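Local coordinates for WZI (Escherichia coli, PDB 2YNK), which is a carbohydrate-binding outer-membrane beta-barrel, a lectin that underpins assembly of the group 1 capsule on the cell surface, at residues 288-293 with 307-312; 325-330 with 368-373. All blocks are in the same frame, centred on the assembly; numbering follows the deposited sequence.

Contact 1: 288-293 with 307-312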
loop_
_atom_site.group_PDB
_atom_site.type_symbol
_atom_site.label_atom_id
_atom_site.label_comp_id
_atom_site.label_asym_id
_atom_site.label_seq_id
_atom_site.Cartn_x
_atom_site.Cartn_y
_atom_site.Cartn_z
ATOM N N SER A 288 17.170 -6.083 -5.118
ATOM C CA SER A 288 17.119 -4.639 -4.975
ATOM C C SER A 288 17.174 -4.282 -3.517
ATOM O O SER A 288 16.906 -5.113 -2.657
ATOM C CB SER A 288 15.835 -4.073 -5.569
ATOM O OG SER A 288 15.620 -4.543 -6.883
ATOM N N PHE A 289 17.528 -3.040 -3.237
ATOM C CA PHE A 289 17.360 -2.524 -1.900
ATOM C C PHE A 289 16.687 -1.161 -1.962
ATOM O O PHE A 289 16.832 -0.424 -2.946
ATOM C CB PHE A 289 18.676 -2.520 -1.109
ATOM C CG PHE A 289 19.735 -1.597 -1.644
ATOM C CD1 PHE A 289 20.604 -2.015 -2.647
ATOM C CD2 PHE A 289 19.908 -0.327 -1.102
ATOM C CE1 PHE A 289 21.605 -1.170 -3.124
ATOM C CE2 PHE A 289 20.909 0.522 -1.569
ATOM C CZ PHE A 289 21.759 0.103 -2.584
ATOM N N TYR A 290 15.916 -0.865 -0.916
ATOM C CA TYR A 290 15.089 0.325 -0.872
ATOM C C TYR A 290 15.070 0.959 0.521
ATOM O O TYR A 290 15.391 0.316 1.518
ATOM C CB TYR A 290 13.671 -0.023 -1.311
ATOM C CG TYR A 290 13.052 -1.188 -0.559
ATOM C CD1 TYR A 290 12.443 -0.994 0.684
ATOM C CD2 TYR A 290 13.067 -2.477 -1.090
ATOM C CE1 TYR A 290 11.883 -2.047 1.378
ATOM C CE2 TYR A 290 12.504 -3.540 -0.401
ATOM C CZ TYR A 290 11.908 -3.316 0.837
ATOM O OH TYR A 290 11.338 -4.354 1.540
ATOM N N GLY A 291 14.678 2.230 0.566
ATOM C CA GLY A 291 14.602 2.993 1.812
ATOM C C GLY A 291 13.614 4.146 1.744
ATOM O O GLY A 291 13.298 4.648 0.663
ATOM N N GLN A 292 13.121 4.562 2.904
ATOM C CA GLN A 292 12.171 5.665 2.988
ATOM C C GLN A 292 12.400 6.433 4.277
ATOM O O GLN A 292 12.585 5.830 5.341
ATOM C CB GLN A 292 10.734 5.132 2.935
ATOM C CG GLN A 292 9.654 6.205 3.017
ATOM C CD GLN A 292 8.257 5.649 2.807
ATOM O OE1 GLN A 292 7.822 4.745 3.524
ATOM N NE2 GLN A 292 7.545 6.188 1.817
HETATM N N MSE A 293 12.395 7.759 4.181
HETATM C CA MSE A 293 12.626 8.610 5.344
HETATM C C MSE A 293 11.607 9.709 5.369
HETATM O O MSE A 293 11.736 10.684 4.644
HETATM C CB MSE A 293 14.037 9.189 5.285
HETATM C CG MSE A 293 14.377 9.992 6.543
HETATM SE SE MSE A 293 15.997 11.073 6.234
HETATM C CE MSE A 293 16.460 11.514 8.098
HETATM N N MSE A 307 11.236 9.456 10.819
HETATM C CA MSE A 307 10.988 8.018 10.901
HETATM C C MSE A 307 11.708 7.369 9.759
HETATM O O MSE A 307 11.834 7.957 8.688
HETATM C CB MSE A 307 9.491 7.749 10.806
HETATM C CG MSE A 307 8.795 8.401 11.996
HETATM SE SE MSE A 307 6.856 8.250 11.784
HETATM C CE MSE A 307 6.609 9.625 10.392
ATOM N N PHE A 308 12.178 6.147 9.980
ATOM C CA PHE A 308 13.012 5.458 9.013
ATOM C C PHE A 308 12.456 4.107 8.591
ATOM O O PHE A 308 11.730 3.437 9.343
ATOM C CB PHE A 308 14.406 5.267 9.582
ATOM C CG PHE A 308 15.155 6.545 9.761
ATOM C CD1 PHE A 308 15.037 7.274 10.941
ATOM C CD2 PHE A 308 15.973 7.031 8.749
ATOM C CE1 PHE A 308 15.730 8.458 11.112
ATOM C CE2 PHE A 308 16.669 8.215 8.914
ATOM C CZ PHE A 308 16.547 8.930 10.098
ATOM N N LEU A 309 12.822 3.723 7.372
ATOM C CA LEU A 309 12.439 2.446 6.802
ATOM C C LEU A 309 13.464 2.041 5.750
ATOM O O LEU A 309 13.886 2.864 4.942
ATOM C CB LEU A 309 11.056 2.558 6.185
ATOM C CG LEU A 309 10.546 1.394 5.333
ATOM C CD1 LEU A 309 9.021 1.402 5.370
ATOM C CD2 LEU A 309 11.084 1.442 3.896
ATOM N N GLY A 310 13.861 0.775 5.782
ATOM C CA GLY A 310 14.805 0.228 4.827
ATOM C C GLY A 310 14.526 -1.240 4.601
ATOM O O GLY A 310 13.938 -1.908 5.454
ATOM N N GLY A 311 14.940 -1.741 3.441
ATOM C CA GLY A 311 14.782 -3.155 3.117
ATOM C C GLY A 311 15.576 -3.638 1.911
ATOM O O GLY A 311 16.158 -2.856 1.150
ATOM N N ILE A 312 15.588 -4.952 1.746
ATOM C CA ILE A 312 16.294 -5.592 0.655
ATOM C C ILE A 312 15.372 -6.682 0.128
ATOM O O ILE A 312 14.736 -7.386 0.916
ATOM C CB ILE A 312 17.642 -6.165 1.149
ATOM C CG1 ILE A 312 18.448 -6.753 -0.004
ATOM C CG2 ILE A 312 17.430 -7.209 2.236
ATOM C CD1 ILE A 312 19.750 -7.383 0.442
#
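In Y290 a chi1 of 53° holds CG between the backbone N and the carbonyl carbon, and from there the ring lies across the strand gap over G311. The glycine CA sits 3.9 Å from the ring centroid, 25° off the normal, a CH-pi contact over one face. Having no side chain, G311 leaves this space to the tyrosine, as in the aromatic-glycine pairs of antiparallel sheets. CD2 of L309 approaches the ring at its edge, 4.3 Å from Y290 CD1, and also packs 3.8 Å from CB of Q292. On the other face of the sheet, CG of M293, a selenomethionine, is anti to the backbone N (chi1 -175°) and the chain runs on extended, side by side with F308. M293 CG lies 3.7 Å from F308 CE2, and SE is 5.0 Å from the ring centroid in an oblique Met-aromatic contact. F289 and I312 share this face, touching through CB and CG1.

The backbones run antiparallel. Y290 and G311 exchange two hydrogen bonds, N to O in both directions at 2.9 Å; Q292 N gives a bond of 2.8 Å to L309 O, while the return bond from L309 N is weak. G291 pairs with G310 between these bonds, its CA against L309 O.

The polar ends on the Y290 face have partners elsewhere: Q292 binds backbone atoms of L160 and W152, and the Y290 hydroxyl bonds to E328. S288 OG reaches D19, at the end of helix 8-19. Strand 268-278 flanks 288-293 through backbone bonds from F289, G291 and M293, and strand 322-331 borders 307-312 on its other side, where L309 packs against H330 and I312 against W325 and L327.

Contact 2: 325-330 with 368-373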
loop_
_atom_site.group_PDB
_atom_site.type_symbol
_atom_site.label_atom_id
_atom_site.label_comp_id
_atom_site.label_asym_id
_atom_site.label_seq_id
_atom_site.Cartn_x
_atom_site.Cartn_y
_atom_site.Cartn_z
ATOM N N TRP A 325 11.214 -12.753 -2.083
ATOM C CA TRP A 325 11.549 -12.552 -0.681
ATOM C C TRP A 325 11.946 -11.142 -0.392
ATOM O O TRP A 325 12.474 -10.446 -1.261
ATOM C CB TRP A 325 12.649 -13.510 -0.241
ATOM C CG TRP A 325 13.993 -13.209 -0.855
ATOM C CD1 TRP A 325 14.543 -13.755 -2.012
ATOM C CD2 TRP A 325 15.007 -12.270 -0.363
ATOM N NE1 TRP A 325 15.784 -13.233 -2.257
ATOM C CE2 TRP A 325 16.122 -12.338 -1.313
ATOM C CE3 TRP A 325 15.098 -11.412 0.721
ATOM C CZ2 TRP A 325 17.265 -11.571 -1.160
ATOM C CZ3 TRP A 325 16.258 -10.643 0.865
ATOM C CH2 TRP A 325 17.314 -10.725 -0.053
ATOM N N TYR A 326 11.683 -10.702 0.834
ATOM C CA TYR A 326 12.159 -9.403 1.281
ATOM C C TYR A 326 12.557 -9.444 2.751
ATOM O O TYR A 326 12.077 -10.280 3.516
ATOM C CB TYR A 326 11.124 -8.299 0.999
ATOM C CG TYR A 326 9.855 -8.383 1.818
ATOM C CD1 TYR A 326 9.876 -8.164 3.193
ATOM C CD2 TYR A 326 8.630 -8.649 1.224
ATOM C CE1 TYR A 326 8.726 -8.233 3.952
ATOM C CE2 TYR A 326 7.473 -8.718 1.979
ATOM C CZ TYR A 326 7.530 -8.511 3.346
ATOM O OH TYR A 326 6.391 -8.583 4.124
ATOM N N LEU A 327 13.461 -8.551 3.127
ATOM C CA LEU A 327 13.821 -8.347 4.521
ATOM C C LEU A 327 13.746 -6.847 4.748
ATOM O O LEU A 327 14.381 -6.080 4.021
ATOM C CB LEU A 327 15.216 -8.890 4.817
ATOM C CG LEU A 327 15.618 -8.948 6.296
ATOM C CD1 LEU A 327 14.558 -9.663 7.124
ATOM C CD2 LEU A 327 16.973 -9.622 6.491
ATOM N N GLU A 328 12.955 -6.428 5.736
ATOM C CA GLU A 328 12.581 -5.028 5.865
ATOM C C GLU A 328 12.582 -4.561 7.332
ATOM O O GLU A 328 12.051 -5.250 8.206
ATOM C CB GLU A 328 11.197 -4.835 5.229
ATOM C CG GLU A 328 10.803 -3.382 4.996
ATOM C CD GLU A 328 9.557 -3.226 4.141
ATOM O OE1 GLU A 328 9.408 -3.969 3.146
ATOM O OE2 GLU A 328 8.721 -2.346 4.450
ATOM N N ALA A 329 13.181 -3.394 7.591
ATOM C CA ALA A 329 13.256 -2.825 8.948
ATOM C C ALA A 329 12.580 -1.456 9.011
ATOM O O ALA A 329 12.788 -0.635 8.123
ATOM C CB ALA A 329 14.703 -2.718 9.405
ATOM N N HIS A 330 11.761 -1.225 10.040
ATOM C CA HIS A 330 11.093 0.065 10.245
ATOM C C HIS A 330 11.453 0.651 11.578
ATOM O O HIS A 330 11.686 -0.077 12.536
ATOM C CB HIS A 330 9.581 -0.101 10.238
ATOM C CG HIS A 330 8.996 -0.523 8.914
ATOM N ND1 HIS A 330 7.690 -0.411 8.653
ATOM C CD2 HIS A 330 9.580 -1.059 7.764
ATOM C CE1 HIS A 330 7.440 -0.861 7.413
ATOM N NE2 HIS A 330 8.599 -1.256 6.873
ATOM N N GLN A 368 9.290 -0.239 16.422
ATOM C CA GLN A 368 10.452 -0.820 15.751
ATOM C C GLN A 368 10.048 -2.176 15.171
ATOM O O GLN A 368 9.378 -2.964 15.844
ATOM C CB GLN A 368 11.595 -0.999 16.739
ATOM C CG GLN A 368 11.903 0.249 17.535
ATOM C CD GLN A 368 13.000 0.021 18.539
ATOM O OE1 GLN A 368 14.105 -0.379 18.183
ATOM N NE2 GLN A 368 12.708 0.281 19.803
ATOM N N LEU A 369 10.458 -2.449 13.933
ATOM C CA LEU A 369 10.010 -3.647 13.222
ATOM C C LEU A 369 11.056 -4.187 12.246
ATOM O O LEU A 369 11.628 -3.441 11.458
ATOM C CB LEU A 369 8.710 -3.344 12.483
ATOM C CG LEU A 369 8.054 -4.430 11.625
ATOM C CD1 LEU A 369 6.554 -4.411 11.857
ATOM C CD2 LEU A 369 8.358 -4.243 10.144
ATOM N N VAL A 370 11.310 -5.486 12.351
ATOM C CA VAL A 370 12.081 -6.234 11.386
ATOM C C VAL A 370 11.182 -7.365 10.912
ATOM O O VAL A 370 10.573 -8.057 11.726
ATOM C CB VAL A 370 13.344 -6.835 12.017
ATOM C CG1 VAL A 370 14.201 -7.504 10.947
ATOM C CG2 VAL A 370 14.136 -5.758 12.741
ATOM N N ALA A 371 11.081 -7.548 9.601
ATOM C CA ALA A 371 10.231 -8.605 9.055
ATOM C C ALA A 371 10.834 -9.194 7.798
ATOM O O ALA A 371 11.377 -8.474 6.955
ATOM C CB ALA A 371 8.845 -8.077 8.763
ATOM N N GLY A 372 10.749 -10.511 7.692
ATOM C CA GLY A 372 11.197 -11.215 6.508
ATOM C C GLY A 372 10.014 -11.974 5.964
ATOM O O GLY A 372 9.155 -12.417 6.734
ATOM N N LYS A 373 9.957 -12.099 4.642
ATOM C CA LYS A 373 8.947 -12.935 3.993
ATOM C C LYS A 373 9.513 -13.626 2.750
ATOM O O LYS A 373 10.189 -13.003 1.944
ATOM C CB LYS A 373 7.732 -12.095 3.603
ATOM C CG LYS A 373 6.514 -12.899 3.157
ATOM C CD LYS A 373 5.387 -11.967 2.721
ATOM C CE LYS A 373 4.118 -12.718 2.342
ATOM N NZ LYS A 373 2.881 -11.908 2.559
#
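Y326 lays its ring against K373, its partner in an antiparallel hydrogen-bonded pair. Its CB carries CG to a place between the backbone N and the carbonyl carbon (chi1 68°). Along one side of the ring, CE1 lies 4.0 Å from A371 O, which sits at the edge. K373 CB stands over the face, off centre toward the rim and 3.6 Å from CZ. CE2 meets K373 CD at 3.9 Å, so the extended lysine chain crosses the ring. At the tip, OH rests 3.8 Å from the same CD and is hydrogen-bonded to E157.

Toward the other end, L369 CD2 covers a face of the H330 imidazole, 4.1 Å from its centroid. In the ring plane, H330 NE2 gives a nearly straight 2.7 Å bond to E328 OE2 on the anti side of the carboxylate, while ND1 bonds to D361. Backbone N-H groups of Y156 and E157 and the hydroxyl of Y290 also meet this carboxylate, which probably stabilises its charge.

Six backbone hydrogen bonds join the strands, and L327, A329 and V370 lie exposed on the opposite face. A polar inner and an apolar outer surface are characteristic of an outer-membrane beta-barrel wall.

Overall arrangement
Contacts 1 and 2 are successive pairings in the wall of one closed antiparallel barrel, with centres 10 Å apart. Strands 306-317 and 322-331 follow each other in the chain and are neighbours in the sheet, so the four segments form one continuous patch; A329 N lies 2.7 Å from G310 O at their shared seam. On the inner side, Y290 OH of contact 1 approaches E328 OE1 of contact 2 to 2.5 Å, joining the two contacts through a probable hydrogen bond. Bound alkanes lie at some distance: hexane about 11 Å from the Q292 side chain and about 12 Å from that of A371, dodecane about 10 Å from that of K373.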